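PDB 2EWC: translation initiation inhibitor, which is of unknown function, but belongs to the highly conserved YjgF family and is named, without proof of the activity, as an inhibitor of translation initiation. Local coordinates for residues Y29-G35 / Q108-V114; I76-E80 / A93-I97. One frame throughout, in Å; residues are numbered along the deposited sequence.

Contact 1: Y29-G35 / Q108-V114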
# COMPACT_ATOMS: atom_id res chain seq x y z
N TYR B 29 38.55 4.46 17.56
CA TYR B 29 37.73 5.68 17.56
C TYR B 29 38.66 6.89 17.45
O TYR B 29 39.74 6.93 18.06
CB TYR B 29 36.82 5.78 18.81
CG TYR B 29 37.58 5.92 20.12
CD1 TYR B 29 37.99 7.17 20.58
CD2 TYR B 29 37.89 4.79 20.89
CE1 TYR B 29 38.70 7.30 21.79
CE2 TYR B 29 38.58 4.89 22.08
CZ TYR B 29 38.98 6.16 22.53
OH TYR B 29 39.69 6.28 23.72
N CYS B 30 38.25 7.86 16.65
CA CYS B 30 39.00 9.08 16.42
C CYS B 30 38.27 10.27 17.02
O CYS B 30 37.07 10.43 16.83
CB CYS B 30 39.18 9.34 14.93
SG CYS B 30 40.10 8.07 14.08
N VAL B 31 39.04 11.11 17.68
CA VAL B 31 38.54 12.19 18.49
C VAL B 31 39.53 13.35 18.33
O VAL B 31 40.72 13.12 18.20
CB VAL B 31 38.44 11.67 19.96
CG1 VAL B 31 39.51 12.29 20.88
CG2 VAL B 31 37.09 11.89 20.48
N GLY B 32 39.03 14.59 18.29
CA GLY B 32 39.89 15.77 18.13
C GLY B 32 39.22 17.08 18.51
O GLY B 32 37.98 17.16 18.57
N ASN B 33 40.03 18.12 18.75
CA ASN B 33 39.54 19.46 19.14
C ASN B 33 38.53 19.40 20.28
O ASN B 33 37.47 20.01 20.17
CB ASN B 33 38.87 20.15 17.93
CG ASN B 33 39.86 20.50 16.83
OD1 ASN B 33 41.05 20.65 17.08
ND2 ASN B 33 39.37 20.64 15.59
N VAL B 34 38.79 18.65 21.36
CA VAL B 34 37.69 18.45 22.34
C VAL B 34 37.48 19.68 23.22
O VAL B 34 38.39 20.49 23.45
CB VAL B 34 37.73 17.08 23.17
CG1 VAL B 34 36.39 16.85 23.95
CG2 VAL B 34 37.99 15.84 22.26
N GLY B 35 36.24 19.86 23.65
CA GLY B 35 35.84 21.08 24.31
C GLY B 35 35.36 22.13 23.33
O GLY B 35 34.82 23.15 23.74
N GLN B 108 32.37 22.64 26.87
CA GLN B 108 33.63 21.94 26.61
C GLN B 108 33.55 20.41 26.76
O GLN B 108 34.54 19.77 27.08
CB GLN B 108 34.76 22.51 27.49
CG GLN B 108 35.02 24.01 27.25
CD GLN B 108 34.15 24.90 28.13
OE1 GLN B 108 33.92 24.59 29.30
NE2 GLN B 108 33.68 26.02 27.57
N GLY B 109 32.37 19.80 26.57
CA GLY B 109 32.28 18.36 26.69
C GLY B 109 32.58 17.65 25.38
O GLY B 109 32.72 18.31 24.34
N LEU B 110 32.66 16.32 25.41
CA LEU B 110 32.91 15.53 24.21
C LEU B 110 31.61 15.29 23.48
O LEU B 110 30.64 14.84 24.10
CB LEU B 110 33.54 14.18 24.58
CG LEU B 110 33.68 13.12 23.47
CD1 LEU B 110 34.68 13.57 22.34
CD2 LEU B 110 34.14 11.80 24.10
N LEU B 111 31.57 15.59 22.18
CA LEU B 111 30.34 15.51 21.39
C LEU B 111 30.33 14.47 20.28
O LEU B 111 29.27 14.13 19.75
CB LEU B 111 29.99 16.89 20.79
CG LEU B 111 29.97 18.08 21.77
CD1 LEU B 111 29.94 19.46 21.06
CD2 LEU B 111 28.81 17.97 22.83
N PHE B 112 31.51 13.99 19.88
CA PHE B 112 31.62 13.25 18.63
C PHE B 112 32.87 12.37 18.58
O PHE B 112 33.94 12.78 19.04
CB PHE B 112 31.61 14.24 17.47
CG PHE B 112 31.71 13.60 16.12
CD1 PHE B 112 30.58 13.06 15.50
CD2 PHE B 112 32.94 13.50 15.47
CE1 PHE B 112 30.67 12.45 14.24
CE2 PHE B 112 33.05 12.88 14.22
CZ PHE B 112 31.89 12.37 13.60
N GLN B 113 32.72 11.17 18.04
CA GLN B 113 33.84 10.28 17.75
C GLN B 113 33.55 9.63 16.42
O GLN B 113 32.39 9.56 16.02
CB GLN B 113 33.99 9.18 18.79
CG GLN B 113 34.34 9.64 20.20
CD GLN B 113 34.58 8.46 21.15
OE1 GLN B 113 34.19 7.34 20.85
NE2 GLN B 113 35.20 8.73 22.30
N VAL B 114 34.60 9.18 15.73
CA VAL B 114 34.41 8.42 14.51
C VAL B 114 35.41 7.26 14.45
O VAL B 114 36.49 7.34 15.01
CB VAL B 114 34.45 9.33 13.25
CG1 VAL B 114 35.87 9.94 13.00
CG2 VAL B 114 33.92 8.59 12.05
O HOH W 1 35.94 14.55 18.13

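Contact 2: I76-E80 / A93-I97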
# COMPACT_ATOMS: atom_id res chain seq x y z
N ILE B 76 23.90 15.03 12.59
CA ILE B 76 24.27 14.42 11.29
C ILE B 76 24.43 15.44 10.14
O ILE B 76 25.41 15.34 9.42
CB ILE B 76 23.30 13.28 10.89
CG1 ILE B 76 23.64 11.98 11.63
CG2 ILE B 76 23.38 12.96 9.37
CD1 ILE B 76 22.50 11.00 11.58
N PRO B 77 23.49 16.39 9.95
CA PRO B 77 23.71 17.39 8.88
C PRO B 77 25.00 18.24 9.04
O PRO B 77 25.58 18.66 8.04
CB PRO B 77 22.47 18.31 8.94
CG PRO B 77 21.44 17.58 9.73
CD PRO B 77 22.20 16.60 10.64
N VAL B 78 25.43 18.49 10.27
CA VAL B 78 26.70 19.19 10.49
C VAL B 78 27.81 18.30 9.95
O VAL B 78 28.67 18.78 9.23
CB VAL B 78 26.95 19.52 11.99
CG1 VAL B 78 28.30 20.27 12.17
CG2 VAL B 78 25.77 20.34 12.59
N MSE B 79 27.77 17.01 10.29
CA MSE B 79 28.80 16.09 9.80
C MSE B 79 28.77 15.95 8.28
O MSE B 79 29.82 15.87 7.65
CB MSE B 79 28.70 14.70 10.48
CG MSE B 79 29.78 13.68 9.97
SE MSE B 79 29.56 11.94 10.47
CE MSE B 79 27.96 11.60 9.69
N GLU B 80 27.56 15.88 7.71
CA GLU B 80 27.39 15.70 6.27
C GLU B 80 28.00 16.83 5.46
O GLU B 80 28.60 16.57 4.40
CB GLU B 80 25.92 15.56 5.91
CG GLU B 80 25.40 14.16 6.20
CD GLU B 80 23.96 13.99 5.77
OE1 GLU B 80 23.30 14.99 5.43
OE2 GLU B 80 23.49 12.84 5.78
N ALA B 93 30.68 3.92 2.90
CA ALA B 93 29.44 3.46 3.52
C ALA B 93 29.51 3.93 4.97
O ALA B 93 30.59 3.99 5.55
CB ALA B 93 29.35 1.97 3.48
N ARG B 94 28.37 4.30 5.56
CA ARG B 94 28.39 4.66 6.97
C ARG B 94 27.15 4.26 7.74
O ARG B 94 26.13 3.87 7.17
CB ARG B 94 28.68 6.16 7.16
CG ARG B 94 27.46 7.00 7.12
CD ARG B 94 27.70 8.42 7.63
NE ARG B 94 27.97 9.31 6.51
CZ ARG B 94 27.09 10.15 5.96
NH1 ARG B 94 25.85 10.27 6.42
NH2 ARG B 94 27.48 10.89 4.94
N LYS B 95 27.25 4.40 9.06
CA LYS B 95 26.08 4.47 9.91
C LYS B 95 26.38 5.46 11.03
O LYS B 95 27.55 5.73 11.33
CB LYS B 95 25.71 3.09 10.45
CG LYS B 95 26.69 2.49 11.39
CD LYS B 95 25.97 1.37 12.20
CE LYS B 95 26.93 0.57 13.05
NZ LYS B 95 27.94 -0.09 12.16
N SER B 96 25.32 6.01 11.62
CA SER B 96 25.46 6.96 12.73
C SER B 96 24.68 6.42 13.95
O SER B 96 23.65 5.77 13.80
CB SER B 96 24.90 8.33 12.32
OG SER B 96 25.63 8.84 11.21
N ILE B 97 25.20 6.68 15.14
CA ILE B 97 24.63 6.16 16.39
C ILE B 97 24.67 7.29 17.42
O ILE B 97 25.64 8.06 17.47
CB ILE B 97 25.48 4.97 16.90
CG1 ILE B 97 25.26 3.76 16.02
CG2 ILE B 97 25.21 4.57 18.37
CD1 ILE B 97 26.54 2.90 16.00

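Contact 1: Y29-G35 / Q108-V114
Cys30 and Val114 form an antiparallel hydrogen-bonded pair, their CA atoms 5.0 Å apart, where strand 24-30 meets strand 112-119. Val114 N donates to Cys30 O at 3.0 Å. The return approach of Cys30 N to Val114 O is modelled at 2.5 Å, too short for its exact length to be trusted. On the face of the sheet toward helix 38-54, Cys30 CB rests against Val114 CG1 at 3.9 Å, and Ala45 of that helix packs on Val114.

At Gly35 and Gln108 the two segments touch again without a backbone hydrogen bond. Their CA atoms are only 3.3 Å apart, so the reciprocal CA-H...O contacts modelled there, each CA facing the other residue's O, are doubtful in detail. Between these ends the segments separate, and a water accepts from Gly32 N (3.1 Å) and probably donates to Phe112 O. Gln113 stretches out beyond CG (chi2 -175°), laying its amide almost parallel to the Tyr29 ring, planes 6° apart, with NE2 3.6 Å from CD1 of Tyr29. Val31 CG2 fills in beside Gln113 CG. The chemistry thus changes along the pairing: one antiparallel bridge at Cys30, then, in the loop, a water bridge and a tight backbone approach.

Contact 2: I76-E80 / A93-I97
Arg94 reaches from strand 93-98 toward helix 76-87 and meets Met79 and Glu80, one helical residue after the other. Its CB points toward the helix, and CG sits between the backbone N and the carbonyl carbon. The first contact across the gap comes at CD, 3.8 Å from the methyl CE of Met79, here a selenomethionine. A bend about CG-CD (chi3 96°) turns NE and CZ under that methyl: NE lies 3.9 Å from CE and CZ only slightly farther, which places the methyl over one face of the guanidinium. The two side chains run past each other in opposite directions. At the tip, NH1 forms a long salt bridge of 3.5 Å with Glu80 OE2; the carboxylate oxygen approaches the guanidinium edge near its plane, although the two flat groups are turned 53° apart. NH2 touches Glu80 CG at 4.1 Å but has its stronger partner elsewhere, the carbonyl O of Arg13 of a neighbouring subunit, while Glu80 OE1 makes a salt bridge to the Arg13 side chain of that same subunit.

Farther along the strand, Ser96 CB meets Ile76 CD1 at 3.7 Å, and its OG lies equally far from Ile76 CG1. The short axes pass 11.2 Å apart at 147°, as helix and following strand of the beta-alpha-beta unit 63-70, 76-87, 93-98. The polar part of this helix-to-sheet contact is therefore one piece of a charged network crossing a subunit interface: Arg94 and Glu80 are joined by a long salt bridge while both hold Arg13 of the neighbour, with the methyl of Met79 covering one guanidinium face.

The two contacts lie about 15 Å apart between centres and draw on the same mixed sheet. Along the chain, segment 29-35 comes first, then 76-80 and 93-97, and finally 108-114, so the helix-strand pair of contact 2 is formed wholly within the span that contact 1 brings together. Contact 1 joins strands 24-30 and 112-119 in the middle of the sheet, whereas contact 2 sets helix 76-87 against 93-98, one of the two outermost strands within this chain. They touch directly: Phe112 CZ packs 3.9 Å from Met79 SE. This links the packing of the central strand 112-119 to that beneath helix 76-87, where contact 2 faces a neighbouring subunit.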